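Local coordinates for intracellular protein transport protein USO1 (Saccharomyces cerevisiae S288c, PDB 6LSU) that is required for protein transport from the endoplasmic reticulum to the Golgi complex, and is represented here by its globular head, at residues Thr323-Thr326 / Lys327-Ala331; Asp334-Val337 / Leu338-Leu342; Thr361-Asn364 / Met365-Asn369; Asn369-Ala372 / Gln373-Ser377; Arg429-Lys432 / Ala433-Asp437. All coordinates share one frame; numbering follows the deposited sequence.

All five contacts are local. Each joins residues three to five apart along the ARM-repeat solenoid of the globular head. Interactions 2, 3 and 5 are buried, whereas interactions 1 and 4 are partly exposed. Interaction 2 is apolar, a valine ridge behind a serine cap. Interaction 3 mixes methionine packing with an asparagine-arginine pair at a helix end. Interaction 5 is carried by leucine and aromatic rings. In interactions 1 and 4, polar side chains flank the start of a helix and reach other helices. Gln329 of interaction 1 bonds to interactions 3 and 4, and Gln373 of interaction 4 bonds to interaction 5. Interactions 3 and 4 share Asn369, near the start of ARM 7.

Interaction 1: residues Thr323-Thr326 / Lys327-Ala331; sequences TVTT and KHQNA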
loop_
_atom_site.group_PDB
_atom_site.type_symbol
_atom_site.label_atom_id
_atom_site.label_comp_id
_atom_site.label_asym_id
_atom_site.label_seq_id
_atom_site.Cartn_x
_atom_site.Cartn_y
_atom_site.Cartn_z
ATOM N N THR A 323 3.818 -17.009 9.997
ATOM C CA THR A 323 3.681 -18.491 9.913
ATOM C C THR A 323 2.264 -18.846 9.433
ATOM O O THR A 323 2.120 -19.908 8.778
ATOM C CB THR A 323 4.078 -19.175 11.233
ATOM O OG1 THR A 323 3.466 -18.489 12.327
ATOM C CG2 THR A 323 5.580 -19.211 11.447
ATOM N N VAL A 324 1.284 -17.956 9.650
ATOM C CA VAL A 324 -0.164 -18.227 9.384
ATOM C C VAL A 324 -0.546 -17.860 7.940
ATOM O O VAL A 324 -1.680 -18.211 7.519
ATOM C CB VAL A 324 -1.086 -17.497 10.382
ATOM C CG1 VAL A 324 -1.947 -18.475 11.160
ATOM C CG2 VAL A 324 -0.326 -16.572 11.309
ATOM N N THR A 325 0.358 -17.203 7.213
ATOM C CA THR A 325 0.117 -16.639 5.864
ATOM C C THR A 325 -0.490 -17.707 4.966
ATOM O O THR A 325 -1.584 -17.448 4.350
ATOM C CB THR A 325 1.405 -16.078 5.271
ATOM O OG1 THR A 325 1.784 -15.055 6.188
ATOM C CG2 THR A 325 1.201 -15.557 3.867
ATOM N N THR A 326 0.189 -18.845 4.866
ATOM C CA THR A 326 -0.300 -19.936 3.998
ATOM C C THR A 326 -1.727 -20.257 4.406
ATOM O O THR A 326 -2.567 -20.331 3.481
ATOM C CB THR A 326 0.633 -21.128 4.036
ATOM O OG1 THR A 326 1.897 -20.571 3.646
ATOM C CG2 THR A 326 0.186 -22.249 3.112
ATOM N N LYS A 327 -1.971 -20.409 5.727
ATOM C CA LYS A 327 -3.277 -20.792 6.284
ATOM C C LYS A 327 -4.267 -19.745 5.782
ATOM O O LYS A 327 -5.281 -20.137 5.134
ATOM C CB LYS A 327 -3.192 -20.957 7.811
ATOM C CG LYS A 327 -4.422 -21.559 8.490
ATOM C CD LYS A 327 -5.129 -20.614 9.462
ATOM C CE LYS A 327 -6.292 -21.247 10.212
ATOM N NZ LYS A 327 -7.326 -21.781 9.288
ATOM N N HIS A 328 -4.001 -18.472 6.094
ATOM C CA HIS A 328 -4.856 -17.325 5.700
ATOM C C HIS A 328 -5.065 -17.337 4.182
ATOM O O HIS A 328 -6.236 -17.218 3.774
ATOM C CB HIS A 328 -4.232 -16.011 6.155
ATOM C CG HIS A 328 -4.245 -15.839 7.634
ATOM N ND1 HIS A 328 -3.290 -15.091 8.304
ATOM C CD2 HIS A 328 -5.015 -16.406 8.587
ATOM C CE1 HIS A 328 -3.504 -15.169 9.599
ATOM N NE2 HIS A 328 -4.558 -15.965 9.791
ATOM N N GLN A 329 -3.966 -17.467 3.396
ATOM C CA GLN A 329 -4.007 -17.484 1.921
ATOM C C GLN A 329 -5.042 -18.540 1.507
ATOM O O GLN A 329 -6.027 -18.187 0.788
ATOM C CB GLN A 329 -2.638 -17.732 1.305
ATOM C CG GLN A 329 -1.770 -16.486 1.141
ATOM C CD GLN A 329 -0.373 -16.874 0.712
ATOM O OE1 GLN A 329 0.126 -17.940 1.101
ATOM N NE2 GLN A 329 0.201 -16.061 -0.174
ATOM N N ASN A 330 -4.821 -19.780 1.982
ATOM C CA ASN A 330 -5.673 -20.980 1.755
ATOM C C ASN A 330 -7.117 -20.688 2.167
ATOM O O ASN A 330 -8.007 -20.929 1.363
ATOM C CB ASN A 330 -5.110 -22.189 2.503
ATOM C CG ASN A 330 -3.825 -22.738 1.916
ATOM O OD1 ASN A 330 -3.475 -22.452 0.780
ATOM N ND2 ASN A 330 -3.145 -23.584 2.673
ATOM N N ALA A 331 -7.320 -20.113 3.353
ATOM C CA ALA A 331 -8.642 -19.644 3.820
ATOM C C ALA A 331 -9.257 -18.690 2.778
ATOM O O ALA A 331 -10.420 -18.908 2.368
ATOM C CB ALA A 331 -8.530 -19.014 5.189
#
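His328 has CG anti to its carbonyl carbon (chi1 -69°), which lays the ring back over Val324. Gln329 is turned the same way, with CG beside its own backbone N, and its chain then runs extended past Thr325. The contact lies near the beginning of helix 325-333, an alpha-solenoid helix of ARM 6.

The imidazole rests with one face against Val324. CE1 of His328 is 3.4 Å from CB of Val324, and NE2 of His328 lies 3.9 Å from CG1 of Val324. Lys327 also reaches back, but its CD only grazes the same valine. Thr325 offers its methyl to the glutamine: CG2 of Thr325 is 3.8 Å from CD of Gln329. The two side chains cross obliquely. The hydroxyl of Thr325 turns away from this contact and bonds to the carbonyl oxygens of Glu319 and Asn322.

Three backbone bonds close the turn. His328 N donates to Val324 O at 2.7 Å, Gln329 N to Thr325 O at 2.6 Å, and Asn330 N to Thr326 O at 2.8 Å. All three are close to straight.

The amide ends of this turn serve other parts of the fold. Gln329 NE2 bonds to the carbonyl oxygens of Asn364 and Arg367, while Gln329 OE1 and Asn330 OD1 both accept from Asn369 ND2. His328 and Val324 also pack on helix 268-276.

Thr326 and Asn330 lie side by side and point the same way, with CG2 of Thr326 3.6 Å from ND2 of Asn330.

Interaction 2: residues Asp334-Val337 / Leu338-Leu342; sequences DSSV and LMVVL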
loop_
_atom_site.group_PDB
_atom_site.type_symbol
_atom_site.label_atom_id
_atom_site.label_comp_id
_atom_site.label_asym_id
_atom_site.label_seq_id
_atom_site.Cartn_x
_atom_site.Cartn_y
_atom_site.Cartn_z
ATOM N N ASP A 334 -10.533 -20.352 -0.382
ATOM C CA ASP A 334 -11.755 -21.148 -0.116
ATOM C C ASP A 334 -12.981 -20.234 0.019
ATOM O O ASP A 334 -13.984 -20.687 0.609
ATOM C CB ASP A 334 -11.607 -21.990 1.157
ATOM C CG ASP A 334 -12.636 -23.107 1.260
ATOM O OD1 ASP A 334 -13.338 -23.354 0.235
ATOM O OD2 ASP A 334 -12.713 -23.733 2.342
ATOM N N SER A 335 -12.929 -19.009 -0.496
ATOM C CA SER A 335 -14.100 -18.095 -0.585
ATOM C C SER A 335 -14.126 -17.457 -1.974
ATOM O O SER A 335 -13.393 -17.948 -2.840
ATOM C CB SER A 335 -14.075 -17.063 0.528
ATOM O OG SER A 335 -13.063 -16.088 0.326
ATOM N N SER A 336 -14.933 -16.414 -2.175
ATOM C CA SER A 336 -14.969 -15.664 -3.458
ATOM C C SER A 336 -13.950 -14.503 -3.476
ATOM O O SER A 336 -13.893 -13.796 -4.485
ATOM C CB SER A 336 -16.382 -15.220 -3.788
ATOM O OG SER A 336 -17.052 -14.670 -2.656
ATOM N N VAL A 337 -13.108 -14.336 -2.454
ATOM C CA VAL A 337 -12.387 -13.042 -2.254
ATOM C C VAL A 337 -11.418 -12.809 -3.417
ATOM O O VAL A 337 -11.479 -11.716 -3.996
ATOM C CB VAL A 337 -11.707 -12.919 -0.880
ATOM C CG1 VAL A 337 -11.092 -11.541 -0.714
ATOM C CG2 VAL A 337 -12.687 -13.143 0.242
ATOM N N LEU A 338 -10.614 -13.801 -3.787
ATOM C CA LEU A 338 -9.620 -13.700 -4.889
ATOM C C LEU A 338 -10.303 -13.282 -6.175
ATOM O O LEU A 338 -9.776 -12.392 -6.892
ATOM C CB LEU A 338 -8.923 -15.032 -5.145
ATOM C CG LEU A 338 -7.833 -14.955 -6.228
ATOM C CD1 LEU A 338 -6.776 -13.912 -5.871
ATOM C CD2 LEU A 338 -7.176 -16.321 -6.457
ATOM N N MET A 339 -11.382 -13.944 -6.504
ATOM C CA MET A 339 -12.120 -13.693 -7.747
ATOM C C MET A 339 -12.698 -12.290 -7.626
ATOM O O MET A 339 -12.753 -11.565 -8.600
ATOM C CB MET A 339 -13.242 -14.724 -7.935
ATOM C CG MET A 339 -13.878 -14.616 -9.288
ATOM S SD MET A 339 -12.658 -15.118 -10.530
ATOM C CE MET A 339 -13.081 -13.928 -11.815
ATOM N N VAL A 340 -13.194 -11.928 -6.468
ATOM C CA VAL A 340 -13.803 -10.570 -6.315
ATOM C C VAL A 340 -12.710 -9.488 -6.451
ATOM O O VAL A 340 -12.990 -8.470 -7.136
ATOM C CB VAL A 340 -14.590 -10.440 -5.007
ATOM C CG1 VAL A 340 -15.120 -9.017 -4.849
ATOM C CG2 VAL A 340 -15.748 -11.424 -5.009
ATOM N N VAL A 341 -11.541 -9.644 -5.817
ATOM C CA VAL A 341 -10.551 -8.534 -5.937
ATOM C C VAL A 341 -10.019 -8.450 -7.390
ATOM O O VAL A 341 -9.764 -7.372 -7.835
ATOM C CB VAL A 341 -9.474 -8.509 -4.826
ATOM C CG1 VAL A 341 -9.956 -9.042 -3.497
ATOM C CG2 VAL A 341 -8.186 -9.106 -5.233
ATOM N N LEU A 342 -9.904 -9.558 -8.120
ATOM C CA LEU A 342 -9.437 -9.568 -9.532
ATOM C C LEU A 342 -10.491 -8.956 -10.413
ATOM O O LEU A 342 -10.082 -8.325 -11.376
ATOM C CB LEU A 342 -9.163 -10.989 -10.026
ATOM C CG LEU A 342 -7.930 -11.677 -9.450
ATOM C CD1 LEU A 342 -7.849 -13.114 -9.974
ATOM C CD2 LEU A 342 -6.687 -10.898 -9.797
#
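No ring, side-chain amide or carboxylate takes part where Val337 meets Val341 and Ser336 meets Val340. There are thus no faces or edges to match, and branched aliphatic groups do the touching.

Val337 and Val341 sit one helical turn apart. Val337 holds CG1 anti to its backbone N (chi1 -176°), which swings this methyl forward along the helix. It meets CG1 of Val341, with 3.9 Å between the CG1 atoms of Val337 and Val341. The two side chains are set at a slant. The second pair is of another kind: CB of Ser336 lies 4.0 Å from CG2 of Val340, so the serine takes part through carbon and not through its hydroxyl.

The backbone fixes the spacing of both pairs. Val340 N donates to Ser336 O at 2.8 Å, with an angle of 155° at the hydrogen. Val341 N donates to Val337 O, also at 2.8 Å.

Ser335 acts just ahead of the helix. Its OG accepts from Val337 N at 3.3 Å, a capping bond. The same hydroxyl bonds to Leu332 O, so one serine ties the end of helix 325-333 to the start of the next.

The apolar ridge is shared with neighbours. Val337 touches Val314 and Val341 touches Leu311, both of helix 301-317. Val341 also packs on Ala362 and Met365 of helix 354-366, and Val340 on Leu287.

The arrangement is that of a serine-capped helix start, here in the short link between successive helices of ARM 6 in an alpha-solenoid.

Interaction 3: residues Thr361-Asn364 / Met365-Asn369; sequences TAAN and MVRSN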
loop_
_atom_site.group_PDB
_atom_site.type_symbol
_atom_site.label_atom_id
_atom_site.label_comp_id
_atom_site.label_asym_id
_atom_site.label_seq_id
_atom_site.Cartn_x
_atom_site.Cartn_y
_atom_site.Cartn_z
ATOM N N THR A 361 -3.198 -6.515 -3.482
ATOM C CA THR A 361 -3.939 -7.396 -2.565
ATOM C C THR A 361 -3.895 -8.826 -3.173
ATOM O O THR A 361 -3.422 -9.801 -2.461
ATOM C CB THR A 361 -5.345 -6.845 -2.278
ATOM O OG1 THR A 361 -5.264 -5.525 -1.710
ATOM C CG2 THR A 361 -6.104 -7.804 -1.383
ATOM N N ALA A 362 -4.328 -9.005 -4.427
ATOM C CA ALA A 362 -4.256 -10.344 -5.065
ATOM C C ALA A 362 -2.824 -10.858 -4.975
ATOM O O ALA A 362 -2.652 -12.050 -4.846
ATOM C CB ALA A 362 -4.733 -10.343 -6.515
ATOM N N ALA A 363 -1.820 -9.997 -5.045
ATOM C CA ALA A 363 -0.416 -10.476 -5.072
ATOM C C ALA A 363 -0.107 -11.066 -3.682
ATOM O O ALA A 363 0.559 -12.070 -3.590
ATOM C CB ALA A 363 0.536 -9.371 -5.509
ATOM N N ASN A 364 -0.526 -10.410 -2.631
ATOM C CA ASN A 364 -0.351 -10.926 -1.250
ATOM C C ASN A 364 -1.107 -12.257 -1.049
ATOM O O ASN A 364 -0.561 -13.192 -0.495
ATOM C CB ASN A 364 -0.838 -9.902 -0.257
ATOM C CG ASN A 364 0.164 -8.796 -0.058
ATOM O OD1 ASN A 364 1.378 -9.041 0.012
ATOM N ND2 ASN A 364 -0.390 -7.604 0.127
ATOM N N MET A 365 -2.281 -12.373 -1.635
ATOM C CA MET A 365 -3.100 -13.603 -1.583
ATOM C C MET A 365 -2.417 -14.840 -2.215
ATOM O O MET A 365 -2.716 -15.972 -1.737
ATOM C CB MET A 365 -4.436 -13.349 -2.284
ATOM C CG MET A 365 -5.238 -12.239 -1.569
ATOM S SD MET A 365 -6.941 -12.446 -2.005
ATOM C CE MET A 365 -7.297 -10.916 -2.823
ATOM N N VAL A 366 -1.553 -14.693 -3.231
ATOM C CA VAL A 366 -1.068 -15.871 -4.030
ATOM C C VAL A 366 0.435 -16.055 -3.898
ATOM O O VAL A 366 0.937 -17.123 -4.212
ATOM C CB VAL A 366 -1.456 -15.777 -5.500
ATOM C CG1 VAL A 366 -2.925 -15.528 -5.676
ATOM C CG2 VAL A 366 -0.669 -14.718 -6.215
ATOM N N ARG A 367 1.132 -15.058 -3.398
ATOM C CA ARG A 367 2.600 -15.105 -3.351
ATOM C C ARG A 367 3.069 -16.402 -2.701
ATOM O O ARG A 367 2.825 -16.589 -1.532
ATOM C CB ARG A 367 3.112 -13.908 -2.553
ATOM C CG ARG A 367 4.643 -13.821 -2.553
ATOM C CD ARG A 367 5.246 -12.428 -2.574
ATOM N NE ARG A 367 4.316 -11.495 -1.951
ATOM C CZ ARG A 367 3.754 -10.460 -2.544
ATOM N NH1 ARG A 367 4.064 -10.166 -3.776
ATOM N NH2 ARG A 367 2.869 -9.720 -1.910
ATOM N N SER A 368 3.759 -17.256 -3.425
ATOM C CA SER A 368 4.535 -18.398 -2.842
ATOM C C SER A 368 3.652 -19.542 -2.314
ATOM O O SER A 368 4.039 -20.168 -1.349
ATOM C CB SER A 368 5.404 -17.889 -1.738
ATOM O OG SER A 368 6.711 -17.842 -2.223
ATOM N N ASN A 369 2.490 -19.763 -2.912
ATOM C CA ASN A 369 1.468 -20.727 -2.452
ATOM C C ASN A 369 1.088 -21.482 -3.715
ATOM O O ASN A 369 0.274 -20.888 -4.467
ATOM C CB ASN A 369 0.300 -19.959 -1.850
ATOM C CG ASN A 369 -0.787 -20.824 -1.255
ATOM O OD1 ASN A 369 -1.255 -21.799 -1.867
ATOM N ND2 ASN A 369 -1.230 -20.429 -0.074
#
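Polar pairing centres on Asn364 and Arg367, which lie side by side and point the same way. OD1 of Asn364 sits at the edge of the guanidinium, in its plane, and takes a weak bond from NH2 of Arg367 at 2.5 Å. The amide and guanidinium planes are 79° apart. ND2 of Asn364 is held by Ser315 OG. Ala363 O lies over the centre of one guanidinium face, 3.6 Å above the plane. With an alanine in place of Arg367, Asn364 OD1 would probably lose this donor and the lid over the Ala363 carbonyl would be missing.

Backbone bonds mark a helix C-terminus. Met365 N donates to Thr361 O at 2.9 Å, and Arg367 N to Ala363 O at 3.0 Å, while those from Val366 N are weak. Helix 354-366 ends here. A type II beta turn from Val366 to Asn369 leads from ARM 6 into ARM 7.

Apolar packing occupies another side of the helix. Met365 is bent at chi3 (-119°), and CE of Met365 lies 3.6 Å from CG2 of Thr361. Met365 also touches Leu338 and Val341 of helix 337-346. On the Arg367 side, Ala363 packs on Leu430 and Ala433 of helix 421-435.

Interaction 4: residues Asn369-Ala372 / Gln373-Ser377; sequences NEHA and QLEFS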
loop_
_atom_site.group_PDB
_atom_site.type_symbol
_atom_site.label_atom_id
_atom_site.label_comp_id
_atom_site.label_asym_id
_atom_site.label_seq_id
_atom_site.Cartn_x
_atom_site.Cartn_y
_atom_site.Cartn_z
ATOM N N ASN A 369 2.490 -19.763 -2.912
ATOM C CA ASN A 369 1.468 -20.727 -2.452
ATOM C C ASN A 369 1.088 -21.482 -3.715
ATOM O O ASN A 369 0.274 -20.888 -4.467
ATOM C CB ASN A 369 0.300 -19.959 -1.850
ATOM C CG ASN A 369 -0.787 -20.824 -1.255
ATOM O OD1 ASN A 369 -1.255 -21.799 -1.867
ATOM N ND2 ASN A 369 -1.230 -20.429 -0.074
ATOM N N GLU A 370 1.742 -22.639 -3.982
ATOM C CA GLU A 370 1.395 -23.528 -5.115
ATOM C C GLU A 370 -0.131 -23.492 -5.346
ATOM O O GLU A 370 -0.587 -23.219 -6.450
ATOM C CB GLU A 370 1.833 -24.960 -4.795
ATOM C CG GLU A 370 3.193 -25.383 -5.311
ATOM C CD GLU A 370 3.218 -26.839 -5.759
ATOM O OE1 GLU A 370 4.214 -27.563 -5.455
ATOM O OE2 GLU A 370 2.210 -27.256 -6.383
ATOM N N HIS A 371 -0.906 -23.791 -4.313
ATOM C CA HIS A 371 -2.378 -23.976 -4.414
ATOM C C HIS A 371 -3.015 -22.664 -4.931
ATOM O O HIS A 371 -3.878 -22.711 -5.874
ATOM C CB HIS A 371 -2.975 -24.395 -3.052
ATOM C CG HIS A 371 -4.447 -24.530 -3.171
ATOM N ND1 HIS A 371 -5.322 -23.858 -2.408
ATOM C CD2 HIS A 371 -5.169 -25.123 -4.121
ATOM C CE1 HIS A 371 -6.536 -24.043 -2.866
ATOM N NE2 HIS A 371 -6.467 -24.818 -3.907
ATOM N N ALA A 372 -2.630 -21.526 -4.345
ATOM C CA ALA A 372 -3.075 -20.185 -4.819
ATOM C C ALA A 372 -2.614 -19.936 -6.267
ATOM O O ALA A 372 -3.468 -19.641 -7.105
ATOM C CB ALA A 372 -2.661 -19.082 -3.853
ATOM N N GLN A 373 -1.364 -20.181 -6.579
ATOM C CA GLN A 373 -0.800 -20.036 -7.943
ATOM C C GLN A 373 -1.457 -20.989 -8.955
ATOM O O GLN A 373 -1.808 -20.545 -10.110
ATOM C CB GLN A 373 0.702 -20.274 -7.887
ATOM C CG GLN A 373 1.388 -19.189 -7.062
ATOM C CD GLN A 373 2.782 -19.561 -6.644
ATOM O OE1 GLN A 373 3.166 -20.715 -6.692
ATOM N NE2 GLN A 373 3.580 -18.569 -6.299
ATOM N N LEU A 374 -1.592 -22.282 -8.606
ATOM C CA LEU A 374 -2.241 -23.211 -9.562
ATOM C C LEU A 374 -3.736 -22.862 -9.728
ATOM O O LEU A 374 -4.246 -22.996 -10.812
ATOM C CB LEU A 374 -1.983 -24.646 -9.112
ATOM C CG LEU A 374 -0.536 -25.080 -9.328
ATOM C CD1 LEU A 374 -0.279 -26.391 -8.643
ATOM C CD2 LEU A 374 -0.228 -25.221 -10.799
ATOM N N GLU A 375 -4.391 -22.259 -8.748
ATOM C CA GLU A 375 -5.816 -21.897 -8.927
ATOM C C GLU A 375 -5.885 -20.669 -9.834
ATOM O O GLU A 375 -6.746 -20.639 -10.770
ATOM C CB GLU A 375 -6.460 -21.719 -7.563
ATOM C CG GLU A 375 -6.863 -23.054 -6.989
ATOM C CD GLU A 375 -8.034 -23.682 -7.735
ATOM O OE1 GLU A 375 -7.831 -24.678 -8.508
ATOM O OE2 GLU A 375 -9.155 -23.173 -7.551
ATOM N N PHE A 376 -4.964 -19.731 -9.566
ATOM C CA PHE A 376 -4.776 -18.467 -10.319
ATOM C C PHE A 376 -4.644 -18.743 -11.816
ATOM O O PHE A 376 -5.315 -18.099 -12.643
ATOM C CB PHE A 376 -3.555 -17.724 -9.781
ATOM C CG PHE A 376 -3.570 -16.271 -10.168
ATOM C CD1 PHE A 376 -4.405 -15.384 -9.507
ATOM C CD2 PHE A 376 -2.782 -15.822 -11.219
ATOM C CE1 PHE A 376 -4.427 -14.054 -9.877
ATOM C CE2 PHE A 376 -2.833 -14.505 -11.615
ATOM C CZ PHE A 376 -3.650 -13.620 -10.955
ATOM N N SER A 377 -3.807 -19.695 -12.180
ATOM C CA SER A 377 -3.537 -20.044 -13.594
ATOM C C SER A 377 -4.800 -20.498 -14.321
ATOM O O SER A 377 -4.724 -20.579 -15.499
ATOM C CB SER A 377 -2.536 -21.112 -13.716
ATOM O OG SER A 377 -3.110 -22.275 -13.163
#
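Ala372 O is gripped twice: Phe376 N donates to it at 2.9 Å, and Glu375 N adds a weak bond at 3.2 Å. Glu375 N has its main bond with His371 O. One step earlier, Leu374 N donates to Glu370 O at 2.6 Å.

This is a short capped helix, 370-376, in ARM 7. Asn369 is its N-cap, and OD1 of Asn369 accepts from Ala372 N at 2.8 Å, with the donor well above the carbonyl plane.

Side chains pair along the outer side. NE2 of His371 lies 3.6 Å from CG of Glu375, and the ring and carboxylate planes are only 15° apart. The ring nitrogen and the carboxylate do not meet, and Glu375 OE1 forms its salt bridge with Lys378.

On the inner side, Gln373 runs extended past the Asn369 backbone. Its NE2 bonds to the carbonyl oxygens of Ala433 and Met436, and its OE1 to Asn438 ND2. A leucine in place of Gln373 would probably leave the carbonyls of Ala433 and Met436 without this donor and Asn438 ND2 without its acceptor.

The chemistry is thus divided: Glu370, His371 and Leu374 edge the surface, while the buried amides of Asn369 and Gln373 fasten the short helix to its neighbours.

Interaction 5: residues Arg429-Lys432 / Ala433-Asp437; sequences RLLK and AYFMD
Leu431 and Phe435 lie side by side, one turn apart, and point the same way. The leucine touches with one methyl: CD2 of Leu431 is 4.1 Å from CE2 of Phe435. The phenyl ring also passes Leu431 O, which sits oblique to it. The same oxygen lies near the plane of the Tyr434 ring, at its edge, 4.1 Å from CD2 of Tyr434. Between the two aromatics, CD2 of Tyr434 stands 3.6 Å above the Phe435 ring plane, over its centre.

Torsions set this up. Phe435 has CG beside its backbone N (chi1 -72°), which leans the ring back toward Leu431. Tyr434 has CG anti to its backbone N (chi1 169°), which sends its ring forward, with CD2 over the Phe435 ring.

Backbone bonds hold the turn. Tyr434 N donates to Leu430 O at 2.8 Å, and Phe435 N to Leu431 O at 3.1 Å. Ala433 N donates to Arg429 O at 3.0 Å. The last bond, Met436 N to Lys432 O, is weak. It comes where the chain leaves helical geometry, as ARM 7 gives way to ARM 8.

Further out, Phe435 meets Phe527 edge-to-face and also meets the ring of Phe445. Tyr434 meets the ring of Phe376. Lys432 NZ forms a salt bridge with Asp522 and a hydrogen bond with Tyr704 OH, and Arg429 NH1 pairs with Asp684.

The end of helix 421-435 is therefore wedged between helices. Leu430 and Ala433 face helix 354-366, Leu431 and Tyr434 face helix 404-414, and Lys432, Phe435 and Met436 face helix 514-528.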
loop_
_atom_site.group_PDB
_atom_site.type_symbol
_atom_site.label_atom_id
_atom_site.label_comp_id
_atom_site.label_asym_id
_atom_site.label_seq_id
_atom_site.Cartn_x
_atom_site.Cartn_y
_atom_site.Cartn_z
ATOM N N ARG A 429 4.148 -6.921 -10.287
ATOM C CA ARG A 429 4.277 -7.496 -8.930
ATOM C C ARG A 429 3.333 -8.707 -8.753
ATOM O O ARG A 429 3.770 -9.673 -8.104
ATOM C CB ARG A 429 4.000 -6.407 -7.900
ATOM C CG ARG A 429 5.011 -5.274 -7.971
ATOM C CD ARG A 429 6.193 -5.435 -7.044
ATOM N NE ARG A 429 5.604 -5.358 -5.723
ATOM C CZ ARG A 429 5.507 -4.259 -4.978
ATOM N NH1 ARG A 429 6.044 -3.115 -5.383
ATOM N NH2 ARG A 429 4.896 -4.329 -3.802
ATOM N N LEU A 430 2.140 -8.692 -9.354
ATOM C CA LEU A 430 1.169 -9.802 -9.230
ATOM C C LEU A 430 1.708 -11.002 -9.995
ATOM O O LEU A 430 1.743 -12.099 -9.402
ATOM C CB LEU A 430 -0.215 -9.376 -9.744
ATOM C CG LEU A 430 -1.269 -10.469 -9.779
ATOM C CD1 LEU A 430 -1.329 -11.264 -8.490
ATOM C CD2 LEU A 430 -2.619 -9.881 -10.092
ATOM N N LEU A 431 2.186 -10.767 -11.228
ATOM C CA LEU A 431 2.850 -11.802 -12.047
ATOM C C LEU A 431 4.000 -12.398 -11.252
ATOM O O LEU A 431 4.250 -13.654 -11.380
ATOM C CB LEU A 431 3.369 -11.172 -13.353
ATOM C CG LEU A 431 2.342 -11.116 -14.480
ATOM C CD1 LEU A 431 2.809 -10.174 -15.568
ATOM C CD2 LEU A 431 2.085 -12.494 -15.063
ATOM N N LYS A 432 4.783 -11.582 -10.562
ATOM C CA LYS A 432 5.957 -12.155 -9.844
ATOM C C LYS A 432 5.439 -12.978 -8.650
ATOM O O LYS A 432 6.096 -13.924 -8.280
ATOM C CB LYS A 432 6.909 -11.039 -9.447
ATOM C CG LYS A 432 7.589 -10.351 -10.615
ATOM C CD LYS A 432 8.647 -9.418 -10.101
ATOM C CE LYS A 432 9.064 -8.357 -11.072
ATOM N NZ LYS A 432 10.056 -7.495 -10.407
ATOM N N ALA A 433 4.299 -12.594 -8.062
ATOM C CA ALA A 433 3.694 -13.279 -6.909
ATOM C C ALA A 433 3.197 -14.647 -7.421
ATOM O O ALA A 433 3.436 -15.757 -6.808
ATOM C CB ALA A 433 2.576 -12.447 -6.348
ATOM N N TYR A 434 2.623 -14.624 -8.604
ATOM C CA TYR A 434 2.152 -15.842 -9.269
ATOM C C TYR A 434 3.267 -16.849 -9.545
ATOM O O TYR A 434 3.106 -18.092 -9.383
ATOM C CB TYR A 434 1.482 -15.408 -10.540
ATOM C CG TYR A 434 1.162 -16.515 -11.487
ATOM C CD1 TYR A 434 0.163 -17.413 -11.199
ATOM C CD2 TYR A 434 1.754 -16.557 -12.741
ATOM C CE1 TYR A 434 -0.222 -18.367 -12.122
ATOM C CE2 TYR A 434 1.368 -17.494 -13.686
ATOM C CZ TYR A 434 0.382 -18.411 -13.362
ATOM O OH TYR A 434 -0.000 -19.375 -14.230
ATOM N N PHE A 435 4.422 -16.385 -9.978
ATOM C CA PHE A 435 5.500 -17.319 -10.357
ATOM C C PHE A 435 6.352 -17.583 -9.141
ATOM O O PHE A 435 7.129 -18.582 -9.196
ATOM C CB PHE A 435 6.416 -16.737 -11.440
ATOM C CG PHE A 435 5.786 -16.665 -12.795
ATOM C CD1 PHE A 435 5.313 -17.800 -13.426
ATOM C CD2 PHE A 435 5.684 -15.462 -13.465
ATOM C CE1 PHE A 435 4.683 -17.714 -14.665
ATOM C CE2 PHE A 435 5.043 -15.372 -14.698
ATOM C CZ PHE A 435 4.551 -16.496 -15.294
ATOM N N MET A 436 6.265 -16.751 -8.109
ATOM C CA MET A 436 7.251 -16.837 -6.988
ATOM C C MET A 436 7.365 -18.274 -6.487
ATOM O O MET A 436 6.319 -18.848 -6.122
ATOM C CB MET A 436 6.832 -15.943 -5.823
ATOM C CG MET A 436 7.934 -15.776 -4.851
ATOM S SD MET A 436 9.108 -14.685 -5.600
ATOM C CE MET A 436 8.265 -13.123 -5.267
ATOM N N ASP A 437 8.598 -18.797 -6.474
ATOM C CA ASP A 437 9.007 -20.111 -5.883
ATOM C C ASP A 437 8.257 -21.282 -6.504
ATOM O O ASP A 437 8.067 -22.276 -5.815
ATOM C CB ASP A 437 8.759 -20.129 -4.385
ATOM C CG ASP A 437 9.659 -19.155 -3.678
ATOM O OD1 ASP A 437 10.868 -19.139 -4.028
ATOM O OD2 ASP A 437 9.149 -18.434 -2.787
#